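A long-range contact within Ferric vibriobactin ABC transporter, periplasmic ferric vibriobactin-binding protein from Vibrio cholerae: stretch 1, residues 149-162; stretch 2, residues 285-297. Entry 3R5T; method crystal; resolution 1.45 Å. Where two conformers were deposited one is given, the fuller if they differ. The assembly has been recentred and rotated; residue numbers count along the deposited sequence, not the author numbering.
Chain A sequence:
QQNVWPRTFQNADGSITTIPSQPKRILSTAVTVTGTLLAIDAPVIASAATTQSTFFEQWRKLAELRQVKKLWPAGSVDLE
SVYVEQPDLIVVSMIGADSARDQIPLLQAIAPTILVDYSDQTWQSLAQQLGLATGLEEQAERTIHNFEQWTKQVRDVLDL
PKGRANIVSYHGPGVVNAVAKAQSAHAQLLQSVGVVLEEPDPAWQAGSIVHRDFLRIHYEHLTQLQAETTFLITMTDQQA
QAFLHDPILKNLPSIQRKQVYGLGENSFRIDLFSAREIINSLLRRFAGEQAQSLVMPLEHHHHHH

Stretch 1, residues 149-162: QWTKQVRDVLDLPK
Stretch 2 285-297: RFAGEQAQSLVMP

Segments far apart in sequence are often joined by a few directional hydrogen bonds, with apolar side chains filling the space between them. The periplasmic ferric vibriobactin-binding protein of Vibrio cholerae offers a compact example, in which residues 149-162 meet residues 285-297 and bury 651 Å² between them, both sides summed.

The backbone sets the frame. The first stretch enters in a helix begun earlier in the chain and is helical at Trp 150 to Val 154, with Val 154 N bonded to Trp 150 O at 2.9 Å and Arg 155 N to Thr 151 O at 2.8 Å. Val 157 (phi/psi -114/-12) precedes an extended run, from Leu 158 at -74/135 through Asp 159 at -107/83 to Leu 160 and Pro 161 at -73/155 and -58/153. The second stretch completes a helix at Phe 286 (-111/-6), and Ala 287 leaves helical values at -108/157. Residues 291-293 regain helical phi/psi without regular bonding; Leu 294 N reaches Ala 291 O at 3.0 Å, and Val 295 and Met 296 are extended. The chains run in opposed register: CA of Val 154 lies 7.0 Å from CA of Leu 294, CA of Leu 158 is 4.8 Å from CA of Ala 287, and CA of Asp 159 is 5.2 Å from CA of Phe 286.

Two hydrogen bonds cross the contact. Asp 159 N donates to Phe 286 O at 2.8 Å with an angle of 164°, a nearly straight backbone link where the closing helix meets the extended segment. Trp 150 NE1 donates to Leu 294 O at 2.8 Å and 146°. This acceptor lies near the plane of the indole, at its edge, as an in-plane N-H requires. The Trp 150 rotamer (chi1 t, chi2 51°) brings the ring close although its CA-to-CB bond points sideways.

Aromatic faces supply the next layer. Met 296 (m, m, p) lays CG over the Trp 150 six-membered ring, 3.6 Å from its centroid and 21° off the normal; CG is 3.4 Å from Trp 150 CE2. Its SD lies 4.6 Å from the centroid of the five-membered ring of Trp 150. The indole thus uses its edge for the polar bond and a face for the thioether side chain. Phe 286 (chi1 m, chi2 115°) points toward the first stretch and receives Leu 160 CD2 over one face, 4.3 Å from its ring centroid. Leu 160 is m, t; its CA-to-CB bond points away, but its end returns to the ring. Pro 161, C-gamma exo, sets CD 3.6 Å from Phe 286 CE2.

Aliphatic packing fills the middle. Leu 294 (m, t) points toward the first stretch, its CD1 3.7 Å from Val 157 CG2 and 4.4 Å from Val 154 CG2. Val 157 (m) also places CG2 4.1 Å from Ala 287 CB, while Leu 158 (m, t) sets CD2 4.2 Å from Phe 286 CB.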

# COMPACT_ATOMS: atom_id res chain seq x y z
N GLN A 149 -0.12 -11.84 -14.71
CA GLN A 149 -0.36 -13.19 -15.20
C GLN A 149 -0.92 -14.07 -14.08
O GLN A 149 -1.82 -14.88 -14.28
CB GLN A 149 0.93 -13.81 -15.73
CG GLN A 149 1.27 -13.45 -17.18
CD GLN A 149 2.29 -14.41 -17.79
OE1 GLN A 149 3.02 -15.09 -17.07
NE2 GLN A 149 2.33 -14.47 -19.12
N TRP A 150 -0.39 -13.88 -12.88
CA TRP A 150 -0.85 -14.63 -11.72
C TRP A 150 -2.27 -14.24 -11.32
O TRP A 150 -3.09 -15.12 -11.06
CB TRP A 150 0.10 -14.39 -10.55
CG TRP A 150 -0.21 -15.20 -9.32
CD1 TRP A 150 -0.43 -16.54 -9.25
CD2 TRP A 150 -0.31 -14.71 -7.98
NE1 TRP A 150 -0.68 -16.91 -7.94
CE2 TRP A 150 -0.61 -15.80 -7.15
CE3 TRP A 150 -0.17 -13.44 -7.41
CZ2 TRP A 150 -0.77 -15.67 -5.76
CZ3 TRP A 150 -0.34 -13.30 -6.04
CH2 TRP A 150 -0.64 -14.42 -5.24
N THR A 151 -2.56 -12.95 -11.28
CA THR A 151 -3.90 -12.53 -10.84
C THR A 151 -4.96 -12.99 -11.82
O THR A 151 -6.08 -13.27 -11.41
CB THR A 151 -4.02 -11.01 -10.56
OG1 THR A 151 -3.64 -10.25 -11.72
CG2 THR A 151 -3.15 -10.61 -9.38
N LYS A 152 -4.59 -13.09 -13.09
CA LYS A 152 -5.46 -13.65 -14.11
C LYS A 152 -5.83 -15.08 -13.75
O LYS A 152 -7.00 -15.46 -13.76
CB LYS A 152 -4.74 -13.64 -15.46
CG LYS A 152 -4.80 -12.32 -16.18
CD LYS A 152 -5.68 -12.43 -17.42
CE LYS A 152 -5.73 -11.12 -18.16
NZ LYS A 152 -6.32 -10.04 -17.34
N GLN A 153 -4.82 -15.88 -13.43
CA GLN A 153 -5.04 -17.27 -13.07
C GLN A 153 -5.91 -17.37 -11.83
O GLN A 153 -6.83 -18.19 -11.75
CB GLN A 153 -3.72 -17.97 -12.80
CG GLN A 153 -2.86 -18.27 -14.02
CD GLN A 153 -1.56 -18.92 -13.61
OE1 GLN A 153 -1.30 -20.08 -13.95
NE2 GLN A 153 -0.76 -18.21 -12.82
N VAL A 154 -5.60 -16.55 -10.83
CA VAL A 154 -6.34 -16.58 -9.59
C VAL A 154 -7.79 -16.17 -9.81
O VAL A 154 -8.72 -16.80 -9.30
CB VAL A 154 -5.68 -15.65 -8.55
CG1 VAL A 154 -6.58 -15.51 -7.34
CG2 VAL A 154 -4.28 -16.15 -8.17
N ARG A 155 -7.98 -15.10 -10.57
CA ARG A 155 -9.31 -14.59 -10.86
C ARG A 155 -10.22 -15.71 -11.39
O ARG A 155 -11.41 -15.76 -11.06
CB ARG A 155 -9.22 -13.44 -11.87
CG ARG A 155 -10.54 -12.75 -12.17
CD ARG A 155 -10.29 -11.46 -12.93
NE ARG A 155 -9.78 -11.70 -14.28
CZ ARG A 155 -8.55 -11.39 -14.69
NH1 ARG A 155 -7.68 -10.81 -13.87
NH2 ARG A 155 -8.19 -11.66 -15.94
N ASP A 156 -9.64 -16.60 -12.19
CA ASP A 156 -10.37 -17.70 -12.83
C ASP A 156 -10.73 -18.87 -11.92
O ASP A 156 -11.52 -19.73 -12.30
CB ASP A 156 -9.57 -18.24 -14.02
CG ASP A 156 -9.62 -17.33 -15.22
OD1 ASP A 156 -10.53 -16.48 -15.28
OD2 ASP A 156 -8.75 -17.49 -16.11
N VAL A 157 -10.13 -18.94 -10.73
CA VAL A 157 -10.42 -20.04 -9.81
C VAL A 157 -11.15 -19.63 -8.53
O VAL A 157 -11.64 -20.48 -7.79
CB VAL A 157 -9.15 -20.83 -9.43
CG1 VAL A 157 -8.45 -21.37 -10.67
CG2 VAL A 157 -8.21 -19.96 -8.60
N LEU A 158 -11.22 -18.33 -8.24
CA LEU A 158 -11.93 -17.90 -7.04
C LEU A 158 -13.44 -18.01 -7.21
O LEU A 158 -14.00 -17.65 -8.24
CB LEU A 158 -11.58 -16.46 -6.66
CG LEU A 158 -10.13 -16.10 -6.35
CD1 LEU A 158 -10.03 -14.64 -5.99
CD2 LEU A 158 -9.58 -16.97 -5.23
N ASP A 159 -14.08 -18.55 -6.18
CA ASP A 159 -15.53 -18.52 -6.09
C ASP A 159 -15.91 -17.51 -5.02
O ASP A 159 -16.14 -17.88 -3.87
CB ASP A 159 -16.08 -19.91 -5.75
CG ASP A 159 -16.07 -20.86 -6.93
OD1 ASP A 159 -16.08 -22.09 -6.71
OD2 ASP A 159 -16.05 -20.39 -8.09
N LEU A 160 -15.94 -16.24 -5.40
CA LEU A 160 -16.25 -15.17 -4.47
C LEU A 160 -17.72 -15.15 -4.11
O LEU A 160 -18.56 -15.62 -4.88
CB LEU A 160 -15.86 -13.82 -5.07
CG LEU A 160 -14.37 -13.61 -5.35
CD1 LEU A 160 -14.17 -12.41 -6.27
CD2 LEU A 160 -13.59 -13.45 -4.03
N PRO A 161 -18.04 -14.60 -2.93
CA PRO A 161 -19.44 -14.43 -2.54
C PRO A 161 -20.16 -13.59 -3.58
O PRO A 161 -19.52 -12.77 -4.25
CB PRO A 161 -19.35 -13.67 -1.21
CG PRO A 161 -18.00 -13.99 -0.69
CD PRO A 161 -17.13 -14.05 -1.91
N LYS A 162 -21.46 -13.78 -3.73
CA LYS A 162 -22.24 -12.98 -4.65
C LYS A 162 -22.26 -11.52 -4.20
O LYS A 162 -22.18 -11.23 -3.01
CB LYS A 162 -23.67 -13.51 -4.74
CG LYS A 162 -23.74 -14.99 -5.06
CD LYS A 162 -22.92 -15.32 -6.30
CE LYS A 162 -22.92 -16.82 -6.59
NZ LYS A 162 -22.13 -17.15 -7.81
N ARG A 285 -9.35 -19.26 1.02
CA ARG A 285 -10.74 -19.21 1.44
C ARG A 285 -11.75 -19.45 0.32
O ARG A 285 -12.77 -20.09 0.55
CB ARG A 285 -11.10 -17.91 2.17
CG ARG A 285 -12.53 -17.97 2.72
CD ARG A 285 -12.90 -16.79 3.59
NE ARG A 285 -12.47 -16.94 4.98
CZ ARG A 285 -13.15 -17.58 5.93
NH1 ARG A 285 -14.31 -18.18 5.69
NH2 ARG A 285 -12.65 -17.62 7.16
N PHE A 286 -11.46 -18.95 -0.87
CA PHE A 286 -12.45 -18.94 -1.95
C PHE A 286 -12.17 -19.88 -3.13
O PHE A 286 -13.01 -20.02 -4.01
CB PHE A 286 -12.70 -17.52 -2.46
CG PHE A 286 -13.20 -16.56 -1.39
CD1 PHE A 286 -12.42 -15.48 -1.00
CD2 PHE A 286 -14.44 -16.75 -0.79
CE1 PHE A 286 -12.87 -14.61 -0.02
CE2 PHE A 286 -14.89 -15.87 0.19
CZ PHE A 286 -14.10 -14.81 0.57
N ALA A 287 -11.01 -20.53 -3.14
CA ALA A 287 -10.70 -21.50 -4.19
C ALA A 287 -10.73 -22.91 -3.62
O ALA A 287 -10.58 -23.11 -2.41
CB ALA A 287 -9.35 -21.20 -4.82
N GLY A 288 -10.93 -23.90 -4.48
CA GLY A 288 -11.03 -25.28 -4.01
C GLY A 288 -9.67 -25.91 -3.84
O GLY A 288 -8.73 -25.27 -3.35
N GLU A 289 -9.56 -27.17 -4.25
CA GLU A 289 -8.27 -27.84 -4.33
C GLU A 289 -7.49 -27.30 -5.51
O GLU A 289 -6.62 -27.98 -6.06
CB GLU A 289 -8.45 -29.35 -4.44
CG GLU A 289 -8.43 -30.07 -3.10
CD GLU A 289 -9.32 -29.41 -2.08
OE1 GLU A 289 -10.51 -29.17 -2.39
OE2 GLU A 289 -8.84 -29.13 -0.95
N GLN A 290 -7.82 -26.08 -5.91
CA GLN A 290 -7.08 -25.36 -6.93
C GLN A 290 -6.28 -24.27 -6.25
O GLN A 290 -5.44 -23.61 -6.86
CB GLN A 290 -8.04 -24.74 -7.95
CG GLN A 290 -9.21 -25.63 -8.31
CD GLN A 290 -10.05 -25.05 -9.42
OE1 GLN A 290 -11.27 -24.91 -9.29
NE2 GLN A 290 -9.41 -24.69 -10.52
N ALA A 291 -6.57 -24.08 -4.96
CA ALA A 291 -5.87 -23.10 -4.14
C ALA A 291 -4.36 -23.32 -4.18
O ALA A 291 -3.61 -22.43 -4.57
CB ALA A 291 -6.39 -23.15 -2.69
N GLN A 292 -3.93 -24.51 -3.79
CA GLN A 292 -2.50 -24.78 -3.61
C GLN A 292 -1.66 -24.70 -4.88
O GLN A 292 -0.48 -24.36 -4.83
CB GLN A 292 -2.26 -26.11 -2.90
CG GLN A 292 -1.89 -25.95 -1.43
CD GLN A 292 -0.78 -24.93 -1.23
OE1 GLN A 292 0.30 -25.04 -1.81
NE2 GLN A 292 -1.04 -23.93 -0.40
N SER A 293 -2.26 -25.03 -6.02
CA SER A 293 -1.52 -24.95 -7.27
C SER A 293 -1.14 -23.51 -7.59
O SER A 293 -0.29 -23.26 -8.44
CB SER A 293 -2.33 -25.56 -8.42
OG SER A 293 -2.37 -26.97 -8.32
N LEU A 294 -1.76 -22.56 -6.90
CA LEU A 294 -1.55 -21.16 -7.22
C LEU A 294 -0.97 -20.30 -6.08
O LEU A 294 -0.55 -19.17 -6.33
CB LEU A 294 -2.83 -20.53 -7.76
CG LEU A 294 -3.29 -21.00 -9.15
CD1 LEU A 294 -4.62 -20.37 -9.47
CD2 LEU A 294 -2.25 -20.65 -10.20
N VAL A 295 -0.96 -20.80 -4.85
CA VAL A 295 -0.38 -20.02 -3.76
C VAL A 295 1.09 -19.70 -4.05
O VAL A 295 1.87 -20.58 -4.41
CB VAL A 295 -0.51 -20.74 -2.40
CG1 VAL A 295 0.34 -20.06 -1.34
CG2 VAL A 295 -1.96 -20.77 -1.97
N MET A 296 1.46 -18.43 -3.91
CA MET A 296 2.83 -18.01 -4.19
C MET A 296 3.73 -18.16 -2.96
O MET A 296 3.34 -17.79 -1.85
CB MET A 296 2.87 -16.55 -4.67
CG MET A 296 2.56 -16.36 -6.15
SD MET A 296 3.94 -16.74 -7.26
CE MET A 296 3.64 -18.48 -7.57
N PRO A 297 4.93 -18.71 -3.16
CA PRO A 297 5.91 -18.75 -2.07
C PRO A 297 6.27 -17.32 -1.66
O PRO A 297 6.44 -16.46 -2.53
CB PRO A 297 7.12 -19.44 -2.71
CG PRO A 297 6.56 -20.20 -3.88
CD PRO A 297 5.44 -19.35 -4.38